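Local structure of tapirin (Caldicellulosiruptor hydrothermalis, 6N2C) at residues 292-297 and 448-453; 175-180 and 229-234; 498-503 and 522-527; 476-481 and 557-562. The protein probably binds cellulose and helps the cell adhere to it, through a zinc-containing C-terminal domain built as a beta-helix. One frame throughout, in Å; residues are numbered along the deposited sequence.

Contact 1: 292-297 and 448-453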
loop_
_atom_site.group_PDB
_atom_site.type_symbol
_atom_site.label_atom_id
_atom_site.label_comp_id
_atom_site.label_asym_id
_atom_site.label_seq_id
_atom_site.Cartn_x
_atom_site.Cartn_y
_atom_site.Cartn_z
ATOM N N ALA A 292 4.648 -7.133 -5.653
ATOM C CA ALA A 292 5.828 -6.683 -4.959
ATOM C C ALA A 292 5.403 -5.745 -3.833
ATOM O O ALA A 292 4.581 -4.841 -4.052
ATOM C CB ALA A 292 6.777 -5.955 -5.943
ATOM N N LEU A 293 6.029 -5.911 -2.669
ATOM C CA LEU A 293 5.729 -5.110 -1.499
ATOM C C LEU A 293 7.049 -4.688 -0.878
ATOM O O LEU A 293 7.932 -5.506 -0.588
ATOM C CB LEU A 293 4.863 -5.978 -0.537
ATOM C CG LEU A 293 4.416 -5.321 0.763
ATOM C CD1 LEU A 293 3.245 -6.120 1.336
ATOM C CD2 LEU A 293 5.462 -5.178 1.803
ATOM N N PHE A 294 7.203 -3.372 -0.668
ATOM C CA PHE A 294 8.304 -2.849 0.052
ATOM C C PHE A 294 7.759 -2.063 1.262
ATOM O O PHE A 294 6.829 -1.288 1.106
ATOM C CB PHE A 294 9.111 -1.803 -0.774
ATOM C CG PHE A 294 9.824 -2.322 -1.998
ATOM C CD1 PHE A 294 9.078 -2.716 -3.100
ATOM C CD2 PHE A 294 11.225 -2.251 -2.116
ATOM C CE1 PHE A 294 9.730 -3.081 -4.292
ATOM C CE2 PHE A 294 11.830 -2.611 -3.285
ATOM C CZ PHE A 294 11.095 -3.027 -4.354
ATOM N N CYS A 295 8.362 -2.198 2.465
ATOM C CA CYS A 295 7.930 -1.370 3.567
ATOM C C CYS A 295 9.006 -1.316 4.610
ATOM O O CYS A 295 9.953 -2.084 4.521
ATOM C CB CYS A 295 6.540 -1.783 4.162
ATOM S SG CYS A 295 6.669 -3.437 4.948
ATOM N N ASP A 296 8.917 -0.419 5.578
ATOM C CA ASP A 296 9.856 -0.511 6.683
ATOM C C ASP A 296 9.504 -1.725 7.564
ATOM O O ASP A 296 10.362 -2.569 7.854
ATOM C CB ASP A 296 9.872 0.722 7.516
ATOM C CG ASP A 296 10.726 0.613 8.754
ATOM O OD1 ASP A 296 11.952 0.467 8.678
ATOM O OD2 ASP A 296 10.128 0.650 9.846
ATOM N N THR A 297 8.288 -1.741 8.026
ATOM C CA THR A 297 7.829 -2.725 8.962
ATOM C C THR A 297 6.502 -3.238 8.446
ATOM O O THR A 297 5.609 -2.480 8.089
ATOM C CB THR A 297 7.629 -2.135 10.343
ATOM O OG1 THR A 297 8.876 -1.756 10.925
ATOM C CG2 THR A 297 6.928 -3.117 11.302
ATOM N N THR A 448 16.250 -3.848 -6.502
ATOM C CA THR A 448 16.491 -2.429 -6.615
ATOM C C THR A 448 15.164 -1.654 -6.385
ATOM O O THR A 448 14.056 -2.147 -6.664
ATOM C CB THR A 448 17.121 -2.014 -7.971
ATOM O OG1 THR A 448 17.554 -0.670 -7.840
ATOM C CG2 THR A 448 16.142 -2.137 -9.157
ATOM N N ILE A 449 15.324 -0.455 -5.884
ATOM C CA ILE A 449 14.174 0.482 -5.722
ATOM C C ILE A 449 13.673 0.886 -7.129
ATOM O O ILE A 449 14.493 1.329 -7.994
ATOM C CB ILE A 449 14.551 1.732 -4.998
ATOM C CG1 ILE A 449 15.083 1.445 -3.605
ATOM C CG2 ILE A 449 13.376 2.687 -4.961
ATOM C CD1 ILE A 449 14.259 0.453 -2.824
ATOM N N PRO A 450 12.376 0.682 -7.412
ATOM C CA PRO A 450 11.837 0.993 -8.716
ATOM C C PRO A 450 12.014 2.475 -9.029
ATOM O O PRO A 450 11.881 3.336 -8.175
ATOM C CB PRO A 450 10.362 0.647 -8.579
ATOM C CG PRO A 450 10.353 -0.488 -7.605
ATOM C CD PRO A 450 11.325 0.086 -6.582
ATOM N N ALA A 451 12.304 2.730 -10.300
ATOM C CA ALA A 451 12.534 4.074 -10.785
ATOM C C ALA A 451 11.353 4.967 -10.554
ATOM O O ALA A 451 11.547 6.094 -10.142
ATOM C CB ALA A 451 12.872 4.077 -12.274
ATOM N N ILE A 452 10.174 4.423 -10.711
ATOM C CA ILE A 452 8.961 5.208 -10.465
ATOM C C ILE A 452 8.918 5.739 -9.038
ATOM O O ILE A 452 8.497 6.889 -8.806
ATOM C CB ILE A 452 7.676 4.474 -10.879
ATOM C CG1 ILE A 452 6.475 5.356 -10.979
ATOM C CG2 ILE A 452 7.361 3.357 -9.885
ATOM C CD1 ILE A 452 6.560 6.478 -11.959
ATOM N N ILE A 453 9.345 4.937 -8.047
ATOM C CA ILE A 453 9.356 5.391 -6.671
ATOM C C ILE A 453 10.418 6.442 -6.423
ATOM O O ILE A 453 10.170 7.440 -5.728
ATOM C CB ILE A 453 9.582 4.184 -5.679
ATOM C CG1 ILE A 453 8.473 3.149 -5.841
ATOM C CG2 ILE A 453 9.818 4.685 -4.245
ATOM C CD1 ILE A 453 7.072 3.568 -5.440
#
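Phe294 and Ile449 make the nearest backbone approach, with their CA atoms 8.9 Å apart; side chains carry most of the contact, and no hydrogen bond joins the segments. Strand 293-294 forms part of one coil of the parallel beta-helix. Segment 448-453 packs on the outside of that coil and leads into helix 451-457, with Pro450 at the N-cap position.

The contact rests on the ring of Phe294. Its CB points toward the other segment, and chi1 of -66° sets CG beside the backbone N and anti to the carbonyl carbon. The far end of the ring then meets Ile449 and Pro450. Ile449 brings in its CD1 methyl, which lies 3.9 Å from Phe294 CE2 and 4.1 Å from Phe294 CD2. The Ile449 CB does not point at the ring; chi2 of -46° turns CD1 toward it. Both side chains are apolar, and they meet by van der Waals packing. The backbone also takes part: Thr448 O lies at the ring edge, near its plane, 3.9 Å from Phe294 CZ.

Neighbouring coils add more aromatic surface. Phe294 stacks with Phe275 and also meets the rings of Phe313 and Tyr315. Leu273 touches both Phe294 and Pro450. These residues make an outer, largely aromatic patch on which the segment before helix 451-457 sits.

The Pro450 and Phe294 side chains point at each other, and Pro450 CD meets the ring obliquely. Phe294 CZ is 3.8 Å from Pro450 CD and 4.2 Å from Pro450 CG.

Contact 2: 175-180 and 229-234; sequences AWDSNI and ADNIIV
Asp177 and Asn231 carry the polar part of the contact. Asp177 has CG anti to its backbone N (chi1 -179°), which extends the carboxylate to Asn231. Asn231 ND2 donates to Asp177 OD2 over 2.9 Å, with an N-H...O angle of 147°. The acceptor lies close to the Asn231 amide plane. The donor, however, comes from above the carboxylate plane, and the two planes are turned 54° apart. Water 1 is 2.8 Å from Asp177 OD2 and 3.1 Å from Asp230 OD2. It lies between the two carboxylates and may ease the repulsion between them. Asp230 OD2 also has a long, weak ion pair with Arg205.

Asp177 has a second task. Asp177 OD1 accepts from Asn179 N over 3.1 Å, which forms an Asx turn at the start of the 3-10 segment. One carboxylate therefore shapes its own loop with one oxygen and holds the neighbouring strand with the other.

Asn231 stands just past a corner of the parallel beta-helix. Its ND2 also donates to Asn206 OD1, and its OD1 accepts from Asn251 ND2 and Leu252 N. Asparagines on successive coils are thus linked side chain to side chain, as in the asparagine ladders of other beta-helices. This fixes the rotation of the buried amide.

The apolar part belongs to Ile180. Its side chain passes the Asn231 amide at about a right angle, with Ile180 CD1 3.7 Å from Asn231 CG. The other branch goes to the next outward residue of the strand, and Ile180 CG2 lies 3.8 Å from Ile233 CD1. Leu252 touches both isoleucines.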
loop_
_atom_site.group_PDB
_atom_site.type_symbol
_atom_site.label_atom_id
_atom_site.label_comp_id
_atom_site.label_asym_id
_atom_site.label_seq_id
_atom_site.Cartn_x
_atom_site.Cartn_y
_atom_site.Cartn_z
ATOM N N ALA A 175 6.306 -1.176 -12.322
ATOM C CA ALA A 175 5.205 -0.216 -12.059
ATOM C C ALA A 175 5.460 1.155 -12.635
ATOM O O ALA A 175 4.846 2.115 -12.255
ATOM C CB ALA A 175 4.806 -0.127 -10.579
ATOM N N TRP A 176 6.369 1.268 -13.610
ATOM C CA TRP A 176 6.538 2.562 -14.253
ATOM C C TRP A 176 5.285 2.968 -14.976
ATOM O O TRP A 176 4.744 2.193 -15.716
ATOM C CB TRP A 176 7.702 2.508 -15.248
ATOM C CG TRP A 176 7.848 3.923 -15.858
ATOM C CD1 TRP A 176 7.191 4.436 -16.957
ATOM C CD2 TRP A 176 8.580 4.963 -15.298
ATOM N NE1 TRP A 176 7.527 5.759 -17.098
ATOM C CE2 TRP A 176 8.381 6.106 -16.091
ATOM C CE3 TRP A 176 9.429 5.063 -14.171
ATOM C CZ2 TRP A 176 8.948 7.323 -15.774
ATOM C CZ3 TRP A 176 10.016 6.255 -13.871
ATOM C CH2 TRP A 176 9.780 7.398 -14.705
ATOM N N ASP A 177 4.767 4.173 -14.741
ATOM C CA ASP A 177 3.507 4.577 -15.401
ATOM C C ASP A 177 3.681 6.085 -15.700
ATOM O O ASP A 177 3.614 6.912 -14.797
ATOM C CB ASP A 177 2.277 4.349 -14.485
ATOM C CG ASP A 177 0.983 4.727 -15.138
ATOM O OD1 ASP A 177 0.983 5.343 -16.246
ATOM O OD2 ASP A 177 -0.096 4.447 -14.535
ATOM N N SER A 178 3.942 6.437 -16.946
ATOM C CA SER A 178 4.162 7.861 -17.264
ATOM C C SER A 178 2.966 8.751 -17.013
ATOM O O SER A 178 3.136 9.961 -16.832
ATOM C CB SER A 178 4.685 8.046 -18.722
ATOM O OG SER A 178 5.915 7.359 -18.953
ATOM N N ASN A 179 1.755 8.204 -16.975
ATOM C CA ASN A 179 0.580 8.982 -16.568
ATOM C C ASN A 179 0.645 9.515 -15.120
ATOM O O ASN A 179 -0.070 10.437 -14.806
ATOM C CB ASN A 179 -0.729 8.259 -16.622
ATOM C CG ASN A 179 -1.145 7.836 -18.021
ATOM O OD1 ASN A 179 -1.655 6.722 -18.170
ATOM N ND2 ASN A 179 -0.996 8.650 -18.981
ATOM N N ILE A 180 1.486 8.957 -14.268
ATOM C CA ILE A 180 1.707 9.528 -12.930
ATOM C C ILE A 180 2.054 11.033 -12.996
ATOM O O ILE A 180 1.741 11.795 -12.089
ATOM C CB ILE A 180 2.676 8.643 -12.121
ATOM C CG1 ILE A 180 1.882 7.403 -11.616
ATOM C CG2 ILE A 180 3.250 9.358 -10.940
ATOM C CD1 ILE A 180 2.795 6.234 -11.183
ATOM N N ALA A 229 -8.547 2.226 -8.280
ATOM C CA ALA A 229 -7.597 3.217 -8.863
ATOM C C ALA A 229 -6.534 2.546 -9.639
ATOM O O ALA A 229 -6.158 1.431 -9.358
ATOM C CB ALA A 229 -6.977 3.990 -7.714
ATOM N N ASP A 230 -5.900 3.261 -10.587
ATOM C CA ASP A 230 -4.662 2.813 -11.157
ATOM C C ASP A 230 -3.489 3.025 -10.222
ATOM O O ASP A 230 -2.614 2.166 -10.060
ATOM C CB ASP A 230 -4.313 3.666 -12.430
ATOM C CG ASP A 230 -5.281 3.473 -13.600
ATOM O OD1 ASP A 230 -6.052 2.529 -13.586
ATOM O OD2 ASP A 230 -5.109 4.239 -14.574
ATOM N N ASN A 231 -3.435 4.212 -9.611
ATOM C CA ASN A 231 -2.321 4.588 -8.745
ATOM C C ASN A 231 -2.844 5.447 -7.617
ATOM O O ASN A 231 -3.764 6.273 -7.851
ATOM C CB ASN A 231 -1.162 5.366 -9.430
ATOM C CG ASN A 231 -0.518 4.595 -10.590
ATOM O OD1 ASN A 231 0.284 3.707 -10.372
ATOM N ND2 ASN A 231 -0.923 4.916 -11.827
ATOM N N ILE A 232 -2.283 5.237 -6.393
ATOM C CA ILE A 232 -2.545 6.083 -5.254
ATOM C C ILE A 232 -1.260 6.464 -4.635
ATOM O O ILE A 232 -0.434 5.607 -4.321
ATOM C CB ILE A 232 -3.457 5.370 -4.186
ATOM C CG1 ILE A 232 -4.772 4.886 -4.779
ATOM C CG2 ILE A 232 -3.628 6.261 -2.956
ATOM C CD1 ILE A 232 -5.714 4.195 -3.772
ATOM N N ILE A 233 -1.029 7.790 -4.473
ATOM C CA ILE A 233 0.216 8.293 -3.965
ATOM C C ILE A 233 -0.052 9.227 -2.822
ATOM O O ILE A 233 -0.742 10.177 -2.983
ATOM C CB ILE A 233 1.046 9.049 -5.072
ATOM C CG1 ILE A 233 1.321 8.080 -6.244
ATOM C CG2 ILE A 233 2.291 9.734 -4.462
ATOM C CD1 ILE A 233 1.904 8.762 -7.470
ATOM N N VAL A 234 0.550 8.920 -1.697
ATOM C CA VAL A 234 0.450 9.758 -0.456
ATOM C C VAL A 234 1.849 10.178 -0.162
ATOM O O VAL A 234 2.673 9.462 0.435
ATOM C CB VAL A 234 -0.162 8.992 0.725
ATOM C CG1 VAL A 234 -0.469 9.988 1.844
ATOM C CG2 VAL A 234 -1.487 8.356 0.300
HETATM O O HOH W 1 -2.491 5.877 -14.973
#

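Contact 3: 498-503 and 522-527. With EDO (1,2-ethanediol), chain D.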
loop_
_atom_site.group_PDB
_atom_site.type_symbol
_atom_site.label_atom_id
_atom_site.label_comp_id
_atom_site.label_asym_id
_atom_site.label_seq_id
_atom_site.Cartn_x
_atom_site.Cartn_y
_atom_site.Cartn_z
ATOM N N GLU A 498 -21.444 26.973 -4.609
ATOM C CA GLU A 498 -22.200 27.405 -5.779
ATOM C C GLU A 498 -22.119 26.376 -6.935
ATOM O O GLU A 498 -23.139 26.063 -7.540
ATOM C CB GLU A 498 -21.648 28.751 -6.232
ATOM C CG GLU A 498 -22.493 29.454 -7.267
ATOM C CD GLU A 498 -21.835 30.715 -7.837
ATOM O OE1 GLU A 498 -22.583 31.450 -8.542
ATOM O OE2 GLU A 498 -20.607 30.961 -7.608
ATOM N N ILE A 499 -20.919 25.844 -7.204
ATOM C CA ILE A 499 -20.821 24.817 -8.252
ATOM C C ILE A 499 -21.456 23.539 -7.853
ATOM O O ILE A 499 -22.162 22.850 -8.652
ATOM C CB ILE A 499 -19.377 24.674 -8.793
ATOM C CG1 ILE A 499 -19.376 23.798 -10.048
ATOM C CG2 ILE A 499 -18.408 24.145 -7.770
ATOM C CD1 ILE A 499 -18.104 23.866 -10.861
ATOM N N PHE A 500 -21.283 23.121 -6.587
ATOM C CA PHE A 500 -21.945 21.910 -6.201
ATOM C C PHE A 500 -23.470 21.995 -6.257
ATOM O O PHE A 500 -24.140 20.987 -6.549
ATOM C CB PHE A 500 -21.498 21.389 -4.798
ATOM C CG PHE A 500 -20.125 20.785 -4.799
ATOM C CD1 PHE A 500 -19.915 19.627 -5.479
ATOM C CD2 PHE A 500 -19.070 21.332 -4.120
ATOM C CE1 PHE A 500 -18.656 19.044 -5.507
ATOM C CE2 PHE A 500 -17.805 20.716 -4.144
ATOM C CZ PHE A 500 -17.618 19.582 -4.895
ATOM N N ASN A 501 -24.013 23.154 -5.981
ATOM C CA ASN A 501 -25.473 23.306 -6.092
ATOM C C ASN A 501 -25.998 23.262 -7.554
ATOM O O ASN A 501 -27.197 23.221 -7.761
ATOM C CB ASN A 501 -25.923 24.556 -5.348
ATOM C CG ASN A 501 -26.083 24.306 -3.862
ATOM O OD1 ASN A 501 -25.439 24.946 -3.041
ATOM N ND2 ASN A 501 -26.940 23.361 -3.506
ATOM N N LYS A 502 -25.107 23.243 -8.548
ATOM C CA LYS A 502 -25.503 22.948 -9.941
ATOM C C LYS A 502 -25.827 21.493 -10.147
ATOM O O LYS A 502 -26.349 21.125 -11.214
ATOM C CB LYS A 502 -24.420 23.361 -10.958
ATOM C CG LYS A 502 -24.044 24.821 -11.003
ATOM C CD LYS A 502 -25.172 25.750 -11.369
ATOM C CE LYS A 502 -24.731 27.189 -11.122
ATOM N NZ LYS A 502 -23.484 27.530 -11.869
ATOM N N ASN A 503 -25.564 20.651 -9.133
ATOM C CA ASN A 503 -26.027 19.283 -9.127
ATOM C C ASN A 503 -27.074 18.869 -8.124
ATOM O O ASN A 503 -26.719 18.558 -6.987
ATOM C CB ASN A 503 -24.785 18.426 -8.913
ATOM C CG ASN A 503 -24.604 17.482 -10.011
ATOM O OD1 ASN A 503 -25.344 17.504 -10.988
ATOM N ND2 ASN A 503 -23.621 16.704 -9.903
ATOM N N ILE A 522 -11.464 21.999 -0.596
ATOM C CA ILE A 522 -12.782 21.641 -1.099
ATOM C C ILE A 522 -13.531 20.900 -0.059
ATOM O O ILE A 522 -13.144 19.818 0.311
ATOM C CB ILE A 522 -12.777 20.799 -2.401
ATOM C CG1 ILE A 522 -12.084 21.540 -3.528
ATOM C CG2 ILE A 522 -14.197 20.479 -2.807
ATOM C CD1 ILE A 522 -11.722 20.724 -4.767
ATOM N N ASN A 523 -14.641 21.492 0.440
ATOM C CA ASN A 523 -15.525 20.770 1.341
ATOM C C ASN A 523 -16.728 20.418 0.600
ATOM O O ASN A 523 -17.508 21.316 0.225
ATOM C CB ASN A 523 -15.887 21.707 2.519
ATOM C CG ASN A 523 -14.678 22.103 3.327
ATOM O OD1 ASN A 523 -13.741 21.282 3.518
ATOM N ND2 ASN A 523 -14.635 23.390 3.774
ATOM N N VAL A 524 -16.920 19.142 0.363
ATOM C CA VAL A 524 -18.020 18.657 -0.439
ATOM C C VAL A 524 -19.293 18.577 0.417
ATOM O O VAL A 524 -19.308 17.982 1.505
ATOM C CB VAL A 524 -17.752 17.314 -1.020
ATOM C CG1 VAL A 524 -18.878 16.892 -1.967
ATOM C CG2 VAL A 524 -16.441 17.334 -1.820
ATOM N N PRO A 525 -20.372 19.240 -0.031
ATOM C CA PRO A 525 -21.573 19.249 0.810
ATOM C C PRO A 525 -22.108 17.894 1.101
ATOM O O PRO A 525 -22.047 16.998 0.249
ATOM C CB PRO A 525 -22.596 20.029 -0.037
ATOM C CG PRO A 525 -21.796 20.911 -0.837
ATOM C CD PRO A 525 -20.479 20.212 -1.128
ATOM N N PRO A 526 -22.721 17.716 2.295
ATOM C CA PRO A 526 -23.289 16.390 2.601
ATOM C C PRO A 526 -24.460 15.877 1.807
ATOM O O PRO A 526 -24.719 14.683 1.824
ATOM C CB PRO A 526 -23.723 16.533 4.057
ATOM C CG PRO A 526 -24.005 17.954 4.213
ATOM C CD PRO A 526 -23.034 18.717 3.338
ATOM N N ASP A 527 -25.154 16.741 1.070
ATOM C CA ASP A 527 -26.271 16.219 0.273
ATOM C C ASP A 527 -25.844 15.642 -1.083
ATOM O O ASP A 527 -26.653 15.015 -1.763
ATOM C CB ASP A 527 -27.352 17.303 0.074
ATOM C CG ASP A 527 -26.857 18.561 -0.621
ATOM O OD1 ASP A 527 -25.625 18.886 -0.717
ATOM O OD2 ASP A 527 -27.742 19.308 -1.108
HETATM C C1 EDO D . -13.985 24.951 1.034
HETATM O O1 EDO D . -14.940 24.386 0.171
HETATM C C2 EDO D . -13.419 26.250 0.439
HETATM O O2 EDO D . -14.423 27.249 0.174
#
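Phe500 alone supplies almost the whole helix side of this contact, and its ring meets Ile522, Val524 and Pro525 from different directions. Ile522 CG2 comes in at the ring edge, in its plane, 3.9 Å from Phe500 CE2. Val524 lies over one face. Its CG1 sits 4.1 Å above the Phe500 ring plane, offset toward the rim, while Val524 CG2 is 4.0 Å from Phe500 CZ. Pro525 packs at the base of the side chain, where Pro525 CD is 3.5 Å from Phe500 CD2 and 3.7 Å from Phe500 CG.

Phe500 opens a type I beta turn that runs to Asn503. Its chi1 of -74° sets the ring beside the backbone N and sends it across to the strand. Replacing Phe500 with alanine would probably leave a gap beside Ile522, Val524 and Pro525, and the helix would be likely to lose its main hold on this strand.

The Asn523 side chain points away from the helix. The backbone N of Asn523 donates to O1 of a 1,2-ethanediol over 2.9 Å, with a nearly straight angle of 162°. The diol probably came from the crystallisation liquor.

On the helix, Ile499 reaches Ile514 and Val516 of strand 513-518, and Val516 also touches Ile522. Strand 522-524 is the outermost of its face of the coil. The zinc ion, held by His530, Asp532 and Glu551, is about 12 Å from the Phe500 side chain. A short helix with apolar residues laid over the last coil is consistent with the end caps found in parallel beta-helices.

Contact 4: 476-481 and 557-562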
loop_
_atom_site.group_PDB
_atom_site.type_symbol
_atom_site.label_atom_id
_atom_site.label_comp_id
_atom_site.label_asym_id
_atom_site.label_seq_id
_atom_site.Cartn_x
_atom_site.Cartn_y
_atom_site.Cartn_z
ATOM N N LYS A 476 -14.514 30.939 -14.422
ATOM C CA LYS A 476 -15.785 30.352 -14.107
ATOM C C LYS A 476 -16.749 30.083 -15.314
ATOM O O LYS A 476 -17.848 29.579 -15.103
ATOM C CB LYS A 476 -16.556 31.289 -13.194
ATOM C CG LYS A 476 -15.870 31.600 -11.847
ATOM C CD LYS A 476 -16.882 32.327 -10.938
ATOM C CE LYS A 476 -16.406 32.423 -9.497
ATOM N NZ LYS A 476 -17.258 33.369 -8.705
ATOM N N ASP A 477 -16.279 30.295 -16.523
ATOM C CA ASP A 477 -17.165 30.191 -17.703
ATOM C C ASP A 477 -16.895 29.003 -18.617
ATOM O O ASP A 477 -17.438 28.975 -19.747
ATOM C CB ASP A 477 -17.179 31.517 -18.443
ATOM C CG ASP A 477 -15.828 31.941 -19.010
ATOM O OD1 ASP A 477 -14.790 31.308 -18.807
ATOM O OD2 ASP A 477 -15.836 32.914 -19.775
ATOM N N ILE A 478 -16.076 28.031 -18.156
ATOM C CA ILE A 478 -15.725 26.847 -18.915
ATOM C C ILE A 478 -16.755 25.787 -18.578
ATOM O O ILE A 478 -16.471 24.822 -17.936
ATOM C CB ILE A 478 -14.286 26.410 -18.758
ATOM C CG1 ILE A 478 -13.325 27.584 -19.101
ATOM C CG2 ILE A 478 -13.940 25.282 -19.743
ATOM C CD1 ILE A 478 -11.865 27.252 -18.949
ATOM N N ASN A 479 -17.971 25.993 -19.089
ATOM C CA ASN A 479 -19.124 25.143 -18.830
ATOM C C ASN A 479 -19.703 24.641 -20.151
ATOM O O ASN A 479 -19.461 25.237 -21.241
ATOM C CB ASN A 479 -20.173 25.894 -18.039
ATOM C CG ASN A 479 -19.573 26.602 -16.831
ATOM O OD1 ASN A 479 -18.937 25.950 -16.008
ATOM N ND2 ASN A 479 -19.832 27.923 -16.701
ATOM N N GLY A 480 -20.450 23.561 -20.059
ATOM C CA GLY A 480 -21.049 22.997 -21.280
ATOM C C GLY A 480 -22.399 22.387 -20.948
ATOM O O GLY A 480 -22.925 22.504 -19.805
ATOM N N ALA A 481 -22.922 21.638 -21.899
ATOM C CA ALA A 481 -24.267 21.107 -21.711
ATOM C C ALA A 481 -24.275 20.123 -20.533
ATOM O O ALA A 481 -25.293 19.991 -19.863
ATOM C CB ALA A 481 -24.751 20.394 -22.975
ATOM N N GLN A 557 -11.774 19.327 -22.732
ATOM C CA GLN A 557 -10.588 19.832 -23.395
ATOM C C GLN A 557 -10.411 21.334 -23.234
ATOM O O GLN A 557 -9.273 21.736 -23.101
ATOM C CB GLN A 557 -10.548 19.379 -24.875
ATOM C CG GLN A 557 -9.190 19.663 -25.529
ATOM C CD GLN A 557 -8.072 18.889 -24.869
ATOM O OE1 GLN A 557 -8.140 17.691 -24.719
ATOM N NE2 GLN A 557 -7.021 19.568 -24.554
ATOM N N PRO A 558 -11.467 22.139 -23.265
ATOM C CA PRO A 558 -11.277 23.597 -23.128
ATOM C C PRO A 558 -10.748 23.952 -21.719
ATOM O O PRO A 558 -9.956 24.904 -21.556
ATOM C CB PRO A 558 -12.647 24.186 -23.288
ATOM C CG PRO A 558 -13.507 23.078 -23.820
ATOM C CD PRO A 558 -12.847 21.797 -23.695
ATOM N N LEU A 559 -11.075 23.096 -20.764
ATOM C CA LEU A 559 -10.538 23.332 -19.377
ATOM C C LEU A 559 -9.084 22.928 -19.347
ATOM O O LEU A 559 -8.280 23.658 -18.775
ATOM C CB LEU A 559 -11.417 22.634 -18.322
ATOM C CG LEU A 559 -10.948 22.680 -16.842
ATOM C CD1 LEU A 559 -11.054 24.163 -16.437
ATOM C CD2 LEU A 559 -11.879 21.811 -16.027
ATOM N N ILE A 560 -8.672 21.790 -19.920
ATOM C CA ILE A 560 -7.322 21.379 -19.973
ATOM C C ILE A 560 -6.473 22.451 -20.716
ATOM O O ILE A 560 -5.396 22.892 -20.280
ATOM C CB ILE A 560 -7.168 20.054 -20.685
ATOM C CG1 ILE A 560 -7.823 18.906 -19.871
ATOM C CG2 ILE A 560 -5.730 19.719 -21.025
ATOM C CD1 ILE A 560 -7.891 17.629 -20.565
ATOM N N ASP A 561 -7.001 22.908 -21.854
ATOM C CA ASP A 561 -6.279 23.916 -22.631
ATOM C C ASP A 561 -6.045 25.196 -21.781
ATOM O O ASP A 561 -4.954 25.766 -21.826
ATOM C CB ASP A 561 -7.075 24.337 -23.863
ATOM C CG ASP A 561 -7.180 23.205 -24.903
ATOM O OD1 ASP A 561 -6.504 22.171 -24.844
ATOM O OD2 ASP A 561 -7.976 23.468 -25.757
ATOM N N TYR A 562 -7.044 25.618 -21.039
ATOM C CA TYR A 562 -6.897 26.754 -20.141
ATOM C C TYR A 562 -5.835 26.520 -19.081
ATOM O O TYR A 562 -4.871 27.359 -18.892
ATOM C CB TYR A 562 -8.185 27.132 -19.457
ATOM C CG TYR A 562 -8.094 28.276 -18.501
ATOM C CD1 TYR A 562 -8.064 29.606 -18.955
ATOM C CD2 TYR A 562 -7.884 28.068 -17.136
ATOM C CE1 TYR A 562 -7.949 30.652 -18.059
ATOM C CE2 TYR A 562 -7.688 29.100 -16.242
ATOM C CZ TYR A 562 -7.784 30.394 -16.689
ATOM O OH TYR A 562 -7.606 31.407 -15.836
#
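Ile478 has chi1 of -55° and chi2 of 179°, which set CG2 anti to the backbone N and stretch the CG1 branch out to CD1. On the helix, Tyr562 likewise holds CG anti to its N. The two branches of Ile478 therefore reach different parts of helix 557-565.

CG2 goes to the start of the helix. Ile478 CG2 lies 3.7 Å from Leu559 N. The same Ile478 CG2 is 3.9 Å from both Leu559 CB and Pro558 CB. CD1 goes mainly to Tyr562, one turn on: Ile478 CD1 is 3.7 Å from Tyr562 CB. It meets the root of the Tyr562 ring obliquely and also grazes Leu559 CD1. No hydrogen bond crosses the contact; the side chains meet by van der Waals packing. A glycine in place of Ile478 would probably leave Pro558, Leu559 and Tyr562 without their cover from the loop and open a gap along this side of the helix.

The loop leads into strand 483-488, an edge strand of the parallel beta-helix. Helix 557-565 lies against the outside of the same region. Leu559 touches Ser485 and Val487 of that strand, and Phe515 and Ile517 of strand 513-518.

Ile478 fits the centre of an inverse gamma turn, which probably helps to turn its side chain to the helix. Polar bonds brace the loop on both sides of it. Asn479 ND2 donates back to Lys476 O over 3.0 Å, while Asn479 OD1 accepts from Ser485 N. Ser485 OG is also bonded to Ile478 O. The Tyr562 hydroxyl bonds to Glu473 OE2, outside both segments.

In the fold
Contacts 1 and 2 lie nearer the middle of the chain, and contacts 3 and 4 lie toward one end. Contacts 2 and 3 are buried; contacts 1 and 4 are partly exposed. Contacts 1 and 2 pack added segments on the same outer face of the coil, and they touch: Ile452 of contact 1 packs on Trp176 and Ile180 of contact 2. Contacts 3 and 4 approach each other only loosely, through Lys476 and Glu498. Chemistry also divides them. Contact 2 alone has a hydrogen bond across its segments, while the others rest mainly on apolar packing. Of the four, contact 3 comes closest to the zinc site.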